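Local coordinates for periplasmic molybdate-binding protein (Azotobacter vinelandii, PDB 1ATG) that binds molybdate and tungstate in a pocket between its two domains, probably as the periplasmic receptor of an ABC transporter, at residues S73-I79 with I190-I196; L84-K88 with H150-A154; Q123-L128 with P182-E188; Q20-T25 with Q208-W212. One frame throughout, in Å; residues are numbered along the deposited sequence.

Contact 1. Residues S73-I79 with I190-I196; sequences SRFTYAI and IVQQAVI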
# COMPACT_ATOMS: atom_id res chain seq x y z
N SER A 73 -4.42 -10.19 17.59
CA SER A 73 -4.62 -8.85 17.06
C SER A 73 -4.54 -8.75 15.54
O SER A 73 -4.96 -7.71 15.01
CB SER A 73 -3.58 -7.87 17.63
OG SER A 73 -2.28 -8.13 17.11
N ARG A 74 -4.07 -9.78 14.87
CA ARG A 74 -3.94 -9.70 13.41
C ARG A 74 -5.27 -9.74 12.68
O ARG A 74 -6.10 -10.62 12.92
CB ARG A 74 -3.07 -10.87 12.97
CG ARG A 74 -2.69 -10.77 11.49
CD ARG A 74 -1.48 -11.67 11.23
NE ARG A 74 -1.74 -13.03 11.68
CZ ARG A 74 -2.42 -13.90 10.94
NH1 ARG A 74 -2.90 -13.59 9.75
NH2 ARG A 74 -2.63 -15.13 11.41
N PHE A 75 -5.47 -8.82 11.73
CA PHE A 75 -6.68 -8.82 10.93
C PHE A 75 -6.45 -8.08 9.61
O PHE A 75 -5.49 -7.33 9.45
CB PHE A 75 -7.85 -8.20 11.71
CG PHE A 75 -7.87 -6.71 11.76
CD1 PHE A 75 -7.02 -6.00 12.59
CD2 PHE A 75 -8.77 -5.98 10.99
CE1 PHE A 75 -7.05 -4.62 12.63
CE2 PHE A 75 -8.80 -4.60 11.01
CZ PHE A 75 -7.95 -3.92 11.85
N THR A 76 -7.32 -8.38 8.67
CA THR A 76 -7.29 -7.71 7.37
C THR A 76 -8.02 -6.39 7.47
O THR A 76 -9.25 -6.39 7.65
CB THR A 76 -7.92 -8.59 6.28
OG1 THR A 76 -7.12 -9.78 6.22
CG2 THR A 76 -7.92 -7.90 4.93
N TYR A 77 -7.32 -5.27 7.36
CA TYR A 77 -7.92 -3.95 7.49
C TYR A 77 -8.31 -3.33 6.16
O TYR A 77 -9.10 -2.37 6.14
CB TYR A 77 -7.00 -2.99 8.26
CG TYR A 77 -5.74 -2.61 7.51
CD1 TYR A 77 -4.61 -3.41 7.56
CD2 TYR A 77 -5.67 -1.47 6.74
CE1 TYR A 77 -3.46 -3.08 6.86
CE2 TYR A 77 -4.54 -1.12 6.02
CZ TYR A 77 -3.45 -1.94 6.09
OH TYR A 77 -2.32 -1.60 5.37
N ALA A 78 -7.79 -3.86 5.06
CA ALA A 78 -8.08 -3.28 3.74
C ALA A 78 -7.56 -4.23 2.69
O ALA A 78 -6.60 -4.99 2.93
CB ALA A 78 -7.39 -1.92 3.62
N ILE A 79 -8.12 -4.17 1.50
CA ILE A 79 -7.63 -4.90 0.34
C ILE A 79 -7.39 -3.83 -0.73
O ILE A 79 -8.29 -3.07 -1.10
CB ILE A 79 -8.58 -5.99 -0.15
CG1 ILE A 79 -8.83 -7.04 0.93
CG2 ILE A 79 -8.03 -6.71 -1.38
CD1 ILE A 79 -10.28 -7.32 1.21
N ILE A 190 -4.08 -7.87 -3.11
CA ILE A 190 -3.24 -7.16 -2.14
C ILE A 190 -3.98 -7.06 -0.83
O ILE A 190 -4.61 -6.05 -0.49
CB ILE A 190 -2.84 -5.80 -2.72
CG1 ILE A 190 -2.13 -5.95 -4.08
CG2 ILE A 190 -1.93 -5.04 -1.76
CD1 ILE A 190 -1.98 -4.65 -4.84
N VAL A 191 -3.95 -8.15 -0.07
CA VAL A 191 -4.66 -8.29 1.20
C VAL A 191 -3.80 -7.73 2.32
O VAL A 191 -2.70 -8.24 2.55
CB VAL A 191 -5.04 -9.77 1.42
CG1 VAL A 191 -5.70 -9.90 2.78
CG2 VAL A 191 -5.96 -10.23 0.29
N GLN A 192 -4.24 -6.63 2.92
CA GLN A 192 -3.40 -5.90 3.86
C GLN A 192 -3.80 -6.16 5.29
O GLN A 192 -4.96 -5.95 5.68
CB GLN A 192 -3.49 -4.39 3.52
CG GLN A 192 -3.28 -4.14 2.04
CD GLN A 192 -3.19 -2.71 1.56
OE1 GLN A 192 -3.34 -2.48 0.36
NE2 GLN A 192 -2.91 -1.74 2.42
N GLN A 193 -2.82 -6.64 6.08
CA GLN A 193 -3.10 -6.96 7.47
C GLN A 193 -2.34 -6.07 8.43
O GLN A 193 -1.30 -5.49 8.11
CB GLN A 193 -2.79 -8.43 7.76
CG GLN A 193 -3.70 -9.38 6.99
CD GLN A 193 -3.80 -10.72 7.70
OE1 GLN A 193 -2.78 -11.28 8.08
NE2 GLN A 193 -5.02 -11.20 7.88
N ALA A 194 -2.92 -5.93 9.62
CA ALA A 194 -2.38 -5.13 10.67
C ALA A 194 -2.23 -5.98 11.94
O ALA A 194 -2.93 -6.97 12.11
CB ALA A 194 -3.27 -3.93 10.98
N VAL A 195 -1.28 -5.57 12.77
CA VAL A 195 -1.08 -6.24 14.05
C VAL A 195 -0.72 -5.18 15.09
O VAL A 195 -0.24 -4.09 14.82
CB VAL A 195 0.07 -7.27 14.09
CG1 VAL A 195 -0.27 -8.56 13.35
CG2 VAL A 195 1.37 -6.69 13.56
N ILE A 196 -0.97 -5.56 16.35
CA ILE A 196 -0.47 -4.81 17.49
C ILE A 196 0.90 -5.43 17.83
O ILE A 196 1.05 -6.65 17.75
CB ILE A 196 -1.39 -4.88 18.72
CG1 ILE A 196 -2.71 -4.16 18.42
CG2 ILE A 196 -0.72 -4.28 19.95
CD1 ILE A 196 -3.73 -4.29 19.54

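Contact 2. Residues L84-K88 with H150-A154; sequences LWSAK and HSQTA. With SO4 (sulfate ion), chain D.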
# COMPACT_ATOMS: atom_id res chain seq x y z
N LEU A 84 -2.08 0.86 -12.94
CA LEU A 84 -1.04 1.37 -13.83
C LEU A 84 -1.42 2.83 -14.11
O LEU A 84 -2.56 3.11 -14.55
CB LEU A 84 -1.02 0.59 -15.14
CG LEU A 84 -0.02 1.13 -16.17
CD1 LEU A 84 1.42 0.95 -15.70
CD2 LEU A 84 -0.24 0.45 -17.51
N TRP A 85 -0.53 3.75 -13.81
CA TRP A 85 -0.85 5.17 -13.88
C TRP A 85 0.22 5.90 -14.66
O TRP A 85 1.39 5.54 -14.66
CB TRP A 85 -0.90 5.71 -12.44
CG TRP A 85 -1.30 7.14 -12.28
CD1 TRP A 85 -2.39 7.76 -12.85
CD2 TRP A 85 -0.62 8.14 -11.52
NE1 TRP A 85 -2.41 9.08 -12.46
CE2 TRP A 85 -1.35 9.34 -11.66
CE3 TRP A 85 0.53 8.14 -10.72
CZ2 TRP A 85 -0.96 10.52 -11.02
CZ3 TRP A 85 0.89 9.32 -10.09
CH2 TRP A 85 0.15 10.49 -10.24
N SER A 86 -0.20 6.98 -15.30
CA SER A 86 0.69 7.97 -15.86
C SER A 86 0.12 9.35 -15.49
O SER A 86 -1.10 9.55 -15.53
CB SER A 86 0.85 7.88 -17.37
OG SER A 86 1.69 8.93 -17.87
N ALA A 87 1.00 10.31 -15.27
CA ALA A 87 0.57 11.70 -15.12
C ALA A 87 0.08 12.22 -16.48
O ALA A 87 -0.63 13.23 -16.50
CB ALA A 87 1.69 12.58 -14.59
N LYS A 88 0.44 11.62 -17.59
CA LYS A 88 0.03 12.12 -18.90
C LYS A 88 -1.32 11.58 -19.31
O LYS A 88 -1.49 10.38 -19.49
CB LYS A 88 1.05 11.68 -19.97
CG LYS A 88 0.71 12.21 -21.36
CD LYS A 88 1.82 12.05 -22.38
CE LYS A 88 1.39 12.67 -23.71
NZ LYS A 88 2.29 12.30 -24.83
N HIS A 150 4.92 6.11 -6.67
CA HIS A 150 3.92 7.16 -6.92
C HIS A 150 4.56 8.53 -7.13
O HIS A 150 4.18 9.24 -8.05
CB HIS A 150 2.91 7.19 -5.77
CG HIS A 150 2.02 8.39 -5.87
ND1 HIS A 150 2.25 9.50 -5.10
CD2 HIS A 150 0.97 8.66 -6.67
CE1 HIS A 150 1.35 10.43 -5.41
NE2 HIS A 150 0.57 9.95 -6.36
N SER A 151 5.52 8.89 -6.29
CA SER A 151 6.23 10.16 -6.42
C SER A 151 6.89 10.31 -7.79
O SER A 151 6.79 11.34 -8.47
CB SER A 151 7.35 10.26 -5.36
OG SER A 151 8.12 11.42 -5.67
N GLN A 152 7.58 9.25 -8.20
CA GLN A 152 8.28 9.27 -9.48
C GLN A 152 7.32 9.41 -10.64
O GLN A 152 7.60 10.08 -11.64
CB GLN A 152 9.08 7.98 -9.63
CG GLN A 152 10.24 7.85 -8.67
CD GLN A 152 11.17 9.05 -8.63
OE1 GLN A 152 11.74 9.45 -9.64
NE2 GLN A 152 11.34 9.66 -7.46
N THR A 153 6.16 8.74 -10.56
CA THR A 153 5.18 8.83 -11.62
C THR A 153 4.48 10.18 -11.61
O THR A 153 4.24 10.78 -12.66
CB THR A 153 4.16 7.68 -11.49
OG1 THR A 153 4.86 6.43 -11.39
CG2 THR A 153 3.28 7.60 -12.72
N ALA A 154 4.16 10.69 -10.41
CA ALA A 154 3.43 11.94 -10.29
C ALA A 154 4.18 13.15 -10.84
O ALA A 154 3.57 14.11 -11.30
CB ALA A 154 3.05 12.20 -8.84
S SO4 D . 10.73 10.15 -3.54
O1 SO4 D . 10.57 11.58 -3.09
O2 SO4 D . 10.42 10.08 -5.00
O3 SO4 D . 9.78 9.28 -2.77
O4 SO4 D . 12.13 9.69 -3.29
O HOH W 1 3.91 10.00 -15.27

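Contact 3. Residues Q123-L128 with P182-E188; sequences QVLTHL and PPANYYE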
# COMPACT_ATOMS: atom_id res chain seq x y z
N GLN A 123 3.89 -9.07 -10.86
CA GLN A 123 3.01 -10.15 -11.23
C GLN A 123 2.20 -9.82 -12.48
O GLN A 123 1.98 -10.71 -13.30
CB GLN A 123 2.07 -10.53 -10.08
CG GLN A 123 2.82 -11.29 -8.98
CD GLN A 123 1.99 -11.51 -7.74
OE1 GLN A 123 1.00 -10.83 -7.48
NE2 GLN A 123 2.44 -12.47 -6.92
N VAL A 124 1.76 -8.57 -12.63
CA VAL A 124 1.03 -8.19 -13.84
C VAL A 124 1.93 -8.32 -15.05
O VAL A 124 1.51 -8.85 -16.08
CB VAL A 124 0.47 -6.77 -13.72
CG1 VAL A 124 -0.13 -6.30 -15.04
CG2 VAL A 124 -0.56 -6.72 -12.60
N LEU A 125 3.17 -7.82 -14.97
CA LEU A 125 4.08 -7.97 -16.11
C LEU A 125 4.34 -9.44 -16.43
O LEU A 125 4.38 -9.82 -17.61
CB LEU A 125 5.38 -7.23 -15.88
CG LEU A 125 5.25 -5.70 -15.72
CD1 LEU A 125 6.66 -5.13 -15.63
CD2 LEU A 125 4.48 -5.07 -16.85
N THR A 126 4.47 -10.27 -15.40
CA THR A 126 4.66 -11.70 -15.65
C THR A 126 3.42 -12.26 -16.31
O THR A 126 3.51 -13.09 -17.24
CB THR A 126 4.93 -12.38 -14.29
OG1 THR A 126 6.23 -11.97 -13.85
CG2 THR A 126 4.85 -13.90 -14.38
N HIS A 127 2.23 -11.87 -15.86
CA HIS A 127 1.00 -12.37 -16.46
C HIS A 127 0.92 -12.07 -17.95
O HIS A 127 0.42 -12.90 -18.73
CB HIS A 127 -0.20 -11.77 -15.71
CG HIS A 127 -1.52 -12.36 -16.13
ND1 HIS A 127 -2.07 -13.48 -15.54
CD2 HIS A 127 -2.39 -11.97 -17.08
CE1 HIS A 127 -3.23 -13.73 -16.13
NE2 HIS A 127 -3.44 -12.85 -17.08
N LEU A 128 1.38 -10.90 -18.35
CA LEU A 128 1.38 -10.45 -19.73
C LEU A 128 2.58 -10.93 -20.53
O LEU A 128 2.66 -10.63 -21.72
CB LEU A 128 1.36 -8.91 -19.72
CG LEU A 128 0.05 -8.30 -19.17
CD1 LEU A 128 0.23 -6.81 -18.96
CD2 LEU A 128 -1.12 -8.61 -20.09
N PRO A 182 -5.30 -3.32 -13.74
CA PRO A 182 -5.16 -4.71 -14.18
C PRO A 182 -6.26 -5.55 -13.54
O PRO A 182 -6.58 -5.40 -12.36
CB PRO A 182 -3.80 -5.11 -13.64
CG PRO A 182 -3.05 -3.83 -13.44
CD PRO A 182 -4.12 -2.84 -13.00
N PRO A 183 -6.89 -6.43 -14.31
CA PRO A 183 -7.93 -7.31 -13.76
C PRO A 183 -7.38 -8.10 -12.58
O PRO A 183 -6.19 -8.39 -12.44
CB PRO A 183 -8.33 -8.17 -14.94
CG PRO A 183 -8.04 -7.33 -16.14
CD PRO A 183 -6.75 -6.61 -15.77
N ALA A 184 -8.32 -8.55 -11.73
CA ALA A 184 -7.98 -9.25 -10.49
C ALA A 184 -7.32 -10.61 -10.66
O ALA A 184 -6.70 -11.08 -9.72
CB ALA A 184 -9.21 -9.37 -9.60
N ASN A 185 -7.40 -11.19 -11.85
CA ASN A 185 -6.70 -12.44 -12.11
C ASN A 185 -5.30 -12.22 -12.65
O ASN A 185 -4.59 -13.20 -12.91
CB ASN A 185 -7.50 -13.33 -13.07
CG ASN A 185 -7.75 -12.70 -14.42
OD1 ASN A 185 -8.04 -11.52 -14.56
ND2 ASN A 185 -7.66 -13.50 -15.48
N TYR A 186 -4.84 -10.96 -12.78
CA TYR A 186 -3.52 -10.69 -13.30
C TYR A 186 -2.45 -10.63 -12.22
O TYR A 186 -1.26 -10.57 -12.57
CB TYR A 186 -3.47 -9.38 -14.09
CG TYR A 186 -4.10 -9.38 -15.46
CD1 TYR A 186 -5.23 -10.12 -15.78
CD2 TYR A 186 -3.55 -8.58 -16.46
CE1 TYR A 186 -5.77 -10.08 -17.05
CE2 TYR A 186 -4.09 -8.53 -17.73
CZ TYR A 186 -5.21 -9.28 -18.02
OH TYR A 186 -5.77 -9.24 -19.28
N TYR A 187 -2.85 -10.60 -10.96
CA TYR A 187 -1.94 -10.52 -9.83
C TYR A 187 -2.65 -11.10 -8.61
O TYR A 187 -3.89 -11.15 -8.60
CB TYR A 187 -1.51 -9.09 -9.55
CG TYR A 187 -2.58 -8.07 -9.22
CD1 TYR A 187 -3.42 -7.52 -10.18
CD2 TYR A 187 -2.75 -7.66 -7.91
CE1 TYR A 187 -4.36 -6.57 -9.86
CE2 TYR A 187 -3.71 -6.71 -7.58
CZ TYR A 187 -4.52 -6.18 -8.55
OH TYR A 187 -5.42 -5.21 -8.18
N GLU A 188 -1.90 -11.46 -7.59
CA GLU A 188 -2.58 -11.96 -6.38
C GLU A 188 -3.13 -10.78 -5.60
O GLU A 188 -2.44 -9.77 -5.44
CB GLU A 188 -1.58 -12.76 -5.55
CG GLU A 188 -1.10 -14.03 -6.25
CD GLU A 188 -2.14 -15.12 -6.32
OE1 GLU A 188 -3.24 -15.03 -5.73
OE2 GLU A 188 -1.90 -16.17 -6.97
O HOH W 2 0.25 -9.57 -5.13
O HOH W 3 -1.56 -14.86 -13.15

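Contact 4. Residues Q20-T25 with Q208-W212; sequences QFAKQT and QFMSW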
# COMPACT_ATOMS: atom_id res chain seq x y z
N GLN A 20 -9.66 11.64 11.93
CA GLN A 20 -11.00 11.34 12.41
C GLN A 20 -10.96 10.72 13.80
O GLN A 20 -11.81 11.08 14.65
CB GLN A 20 -11.71 10.43 11.41
CG GLN A 20 -13.11 10.02 11.81
CD GLN A 20 -14.06 11.18 12.01
OE1 GLN A 20 -15.08 11.05 12.71
NE2 GLN A 20 -13.78 12.34 11.45
N PHE A 21 -10.03 9.84 14.10
CA PHE A 21 -9.94 9.20 15.40
C PHE A 21 -9.66 10.25 16.47
O PHE A 21 -10.19 10.19 17.59
CB PHE A 21 -8.86 8.12 15.37
CG PHE A 21 -8.69 7.33 16.63
CD1 PHE A 21 -9.67 6.45 17.06
CD2 PHE A 21 -7.53 7.44 17.39
CE1 PHE A 21 -9.50 5.70 18.21
CE2 PHE A 21 -7.36 6.69 18.54
CZ PHE A 21 -8.35 5.82 18.96
N ALA A 22 -8.81 11.23 16.13
CA ALA A 22 -8.51 12.33 17.04
C ALA A 22 -9.72 13.21 17.27
O ALA A 22 -10.01 13.57 18.44
CB ALA A 22 -7.36 13.14 16.45
N LYS A 23 -10.48 13.55 16.26
CA LYS A 23 -11.69 14.34 16.42
C LYS A 23 -12.66 13.60 17.34
O LYS A 23 -13.28 14.21 18.23
CB LYS A 23 -12.35 14.60 15.07
CG LYS A 23 -13.73 15.21 15.06
CD LYS A 23 -14.30 15.37 13.66
CE LYS A 23 -15.71 15.94 13.68
NZ LYS A 23 -15.72 17.40 13.96
N GLN A 24 -12.86 12.31 17.13
CA GLN A 24 -13.81 11.56 17.92
C GLN A 24 -13.40 11.32 19.36
O GLN A 24 -14.27 11.38 20.24
CB GLN A 24 -14.03 10.19 17.25
CG GLN A 24 -14.76 10.29 15.92
CD GLN A 24 -14.94 8.92 15.30
OE1 GLN A 24 -14.89 7.91 16.00
NE2 GLN A 24 -15.18 8.90 14.00
N THR A 25 -12.15 11.00 19.63
CA THR A 25 -11.68 10.55 20.91
C THR A 25 -10.71 11.46 21.64
O THR A 25 -10.44 11.22 22.82
CB THR A 25 -10.94 9.19 20.80
OG1 THR A 25 -9.67 9.39 20.15
CG2 THR A 25 -11.77 8.18 20.03
N GLN A 208 -8.04 -0.26 21.32
CA GLN A 208 -9.13 0.65 21.01
C GLN A 208 -9.03 1.10 19.56
O GLN A 208 -10.03 1.10 18.84
CB GLN A 208 -9.13 1.87 21.94
CG GLN A 208 -10.26 2.84 21.63
CD GLN A 208 -10.30 4.07 22.51
OE1 GLN A 208 -11.01 5.04 22.21
NE2 GLN A 208 -9.55 4.05 23.60
N PHE A 209 -7.83 1.51 19.14
CA PHE A 209 -7.65 1.96 17.75
C PHE A 209 -7.90 0.83 16.78
O PHE A 209 -8.56 1.03 15.74
CB PHE A 209 -6.24 2.56 17.60
CG PHE A 209 -5.99 3.11 16.22
CD1 PHE A 209 -6.71 4.19 15.75
CD2 PHE A 209 -5.04 2.54 15.39
CE1 PHE A 209 -6.49 4.70 14.48
CE2 PHE A 209 -4.83 3.05 14.12
CZ PHE A 209 -5.54 4.13 13.66
N MET A 210 -7.44 -0.37 17.05
CA MET A 210 -7.65 -1.53 16.19
C MET A 210 -9.13 -1.86 16.08
O MET A 210 -9.61 -2.24 15.00
CB MET A 210 -6.83 -2.72 16.66
CG MET A 210 -5.32 -2.52 16.48
SD MET A 210 -4.74 -2.64 14.78
CE MET A 210 -4.38 -4.40 14.73
N SER A 211 -9.88 -1.71 17.18
CA SER A 211 -11.32 -1.92 17.16
C SER A 211 -12.00 -0.84 16.32
O SER A 211 -12.85 -1.11 15.48
CB SER A 211 -11.92 -1.91 18.57
OG SER A 211 -13.34 -1.89 18.52
N TRP A 212 -11.58 0.41 16.50
CA TRP A 212 -12.11 1.54 15.76
C TRP A 212 -11.90 1.39 14.26
O TRP A 212 -12.75 1.71 13.43
CB TRP A 212 -11.47 2.84 16.26
CG TRP A 212 -12.01 4.05 15.55
CD1 TRP A 212 -13.14 4.76 15.85
CD2 TRP A 212 -11.41 4.70 14.43
NE1 TRP A 212 -13.29 5.79 14.96
CE2 TRP A 212 -12.23 5.78 14.08
CE3 TRP A 212 -10.25 4.46 13.66
CZ2 TRP A 212 -11.96 6.62 13.01
CZ3 TRP A 212 -9.97 5.32 12.61
CH2 TRP A 212 -10.81 6.38 12.29

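Contact 1. Residues S73-I79 with I190-I196
I190 packs on Y117 and A120 of helix 116-127. V191 forms a non-hydrogen-bonded antiparallel pair with I79; its CG1 lies 3.7 Å from T76 CG2. At Q192 the register slips by one: Y77 and A78 both face it in a classic beta bulge, with Q192 N donating to A78 O (2.9 Å) and Y77 N to Q192 O (3.0 Å). Q192 NE2 also donates to Y77 OH (3.0 Å), which bonds S54 O, while Q192 OE1 bonds the hydroxyl of Y117. Q193 donates through NE2 to T76 OG1 (3.0 Å) and accepts at OE1 from R74 NH1 (2.9 Å), while R74 NE forms a salt bridge with D64. A194 N donates to F75 O (2.9 Å) and F75 N to A194 O (3.2 Å). Beyond this last bridge I196 N donates to the side-chain S73 OG (3.0 Å), which also bonds L70 O. Two glutamines thus reinforce the backbone ladder with side-chain hydrogen bonds, and Q192 links it to pocket residues Y117 and N9.

Contact 2. Residues L84-K88 with H150-A154
This is a strand-on-helix packing contact without direct hydrogen bonds, in the lobe containing strands 107-110 and 160-164, where the end of strand 75-86 meets the end of helix 146-154. The two short axes approach to 8.6 Å at 39°, and the W85 indole fills much of the space. W85 CE3 lies 3.4 Å from T153 CG2, and W85 CH2 is 3.6 Å from A154 CB. The H150 ring, a turn earlier, lies nearly parallel to the six-membered ring of W85 (9°), but with centroids 5.3 Å apart the rings barely overlap. W85 NE1 is satisfied by P176 O. Water 1 accepts from A87 N (2.9 Å) and lies 2.7 Å from T153 O, bridging the backbones. S86 OG accepts from K88 N (3.0 Å) in an ST turn as the strand ends, and also bonds D159 O. S151 and Q152 hold a sulfate, probably from the crystallisation liquor. The chemistry implies a join made by apolar and aromatic contact, with water supplying its polar link.

Contact 3. Residues Q123-L128 with P182-E188
Y186, V124 and H127 carry most of this contact between the end of helix 116-127 and the irregular segment 182-188. The H127 ring makes an offset stack on the Y186 ring, with centroids 4.2 Å apart and planes at 25°, and Y186 CA sits beneath the face of the same imidazole in a CH-pi contact, 3.9 Å from its centroid. One turn back, V124 is buried, and its CG2 touches P182 CB and Y187 CD1, both at 3.8 Å; with P182 it packs on L82 and F162. The polar edge belongs to Q123, whose OE1 accepts from E188 N (3.0 Å); water 2 donates to both Q123 OE1 (2.8 Å) and E188 O (2.7 Å). The first turn of helix 116-127 carries the pocket residues P116 and Y117. Segment 182-188 lies on the connection from strand 178-180 to strand 191-196, where the chain passes from one lobe to the other, as in the two-lobed type II periplasmic binding protein fold.

Contact 4. Residues Q20-T25 with Q208-W212
Although the axes of these two helix ends come no nearer than 12.0 Å, three aromatic side chains fill the gap. F21, F209 and W212 form an aromatic cluster between helix 11-25 and helix 203-212, in one lobe of the two-lobed periplasmic binding protein fold, away from the anion pocket. The segments cross at 111°, and their closest CA atoms, those of F21 and F209, are still 7.9 Å apart, so large side chains make the join. F21 is central to it. The edge of F209 points at the F21 ring face, a T-shaped pair with centroids 5.0 Å apart and planes at 69°. F21 also gives a CH-pi contact to W212: F21 CB lies over the indole's six-membered ring, 4.0 Å from the ring centroid, and F21 CD1 comes within 3.6 Å of W212 CD2. Q20 CG rests against the indole edge, 3.8 Å from W212 CZ2. F209 also reaches F53 of strand 51-53, tying the cluster to the sheet, while W212 packs on A218 of helix 216-224. Towards the solvent the contact turns polar: Q24 NE2 donates to Q20 OE1 at a short 2.5 Å. That bond within the helix leaves the other end of the Q24 amide to the tryptophan: W212 NE1 donates to Q24 OE1 over 2.9 Å.

In the fold
From the N terminus, residues 20-25 open the widest loop, which contact 4 closes only at 208-212; the other three contacts fall within it. Residues 73-79 start the next loop, shut by contact 1 at 190-196, and contacts 2 and 3 lie inside that one. These two cross, since 84-88, 123-128, 150-154 and 182-188 alternate along the chain. Strand 75-86 serves both contact 1 and contact 2, whose centres are 26 Å apart on opposite sides of the chain's centre. Contacts 1 and 4 tie together one lobe, meeting where M210 CE packs 3.4 Å from F75 CE1; contacts 2 and 3 tie together the other, across the tungstate-binding cleft.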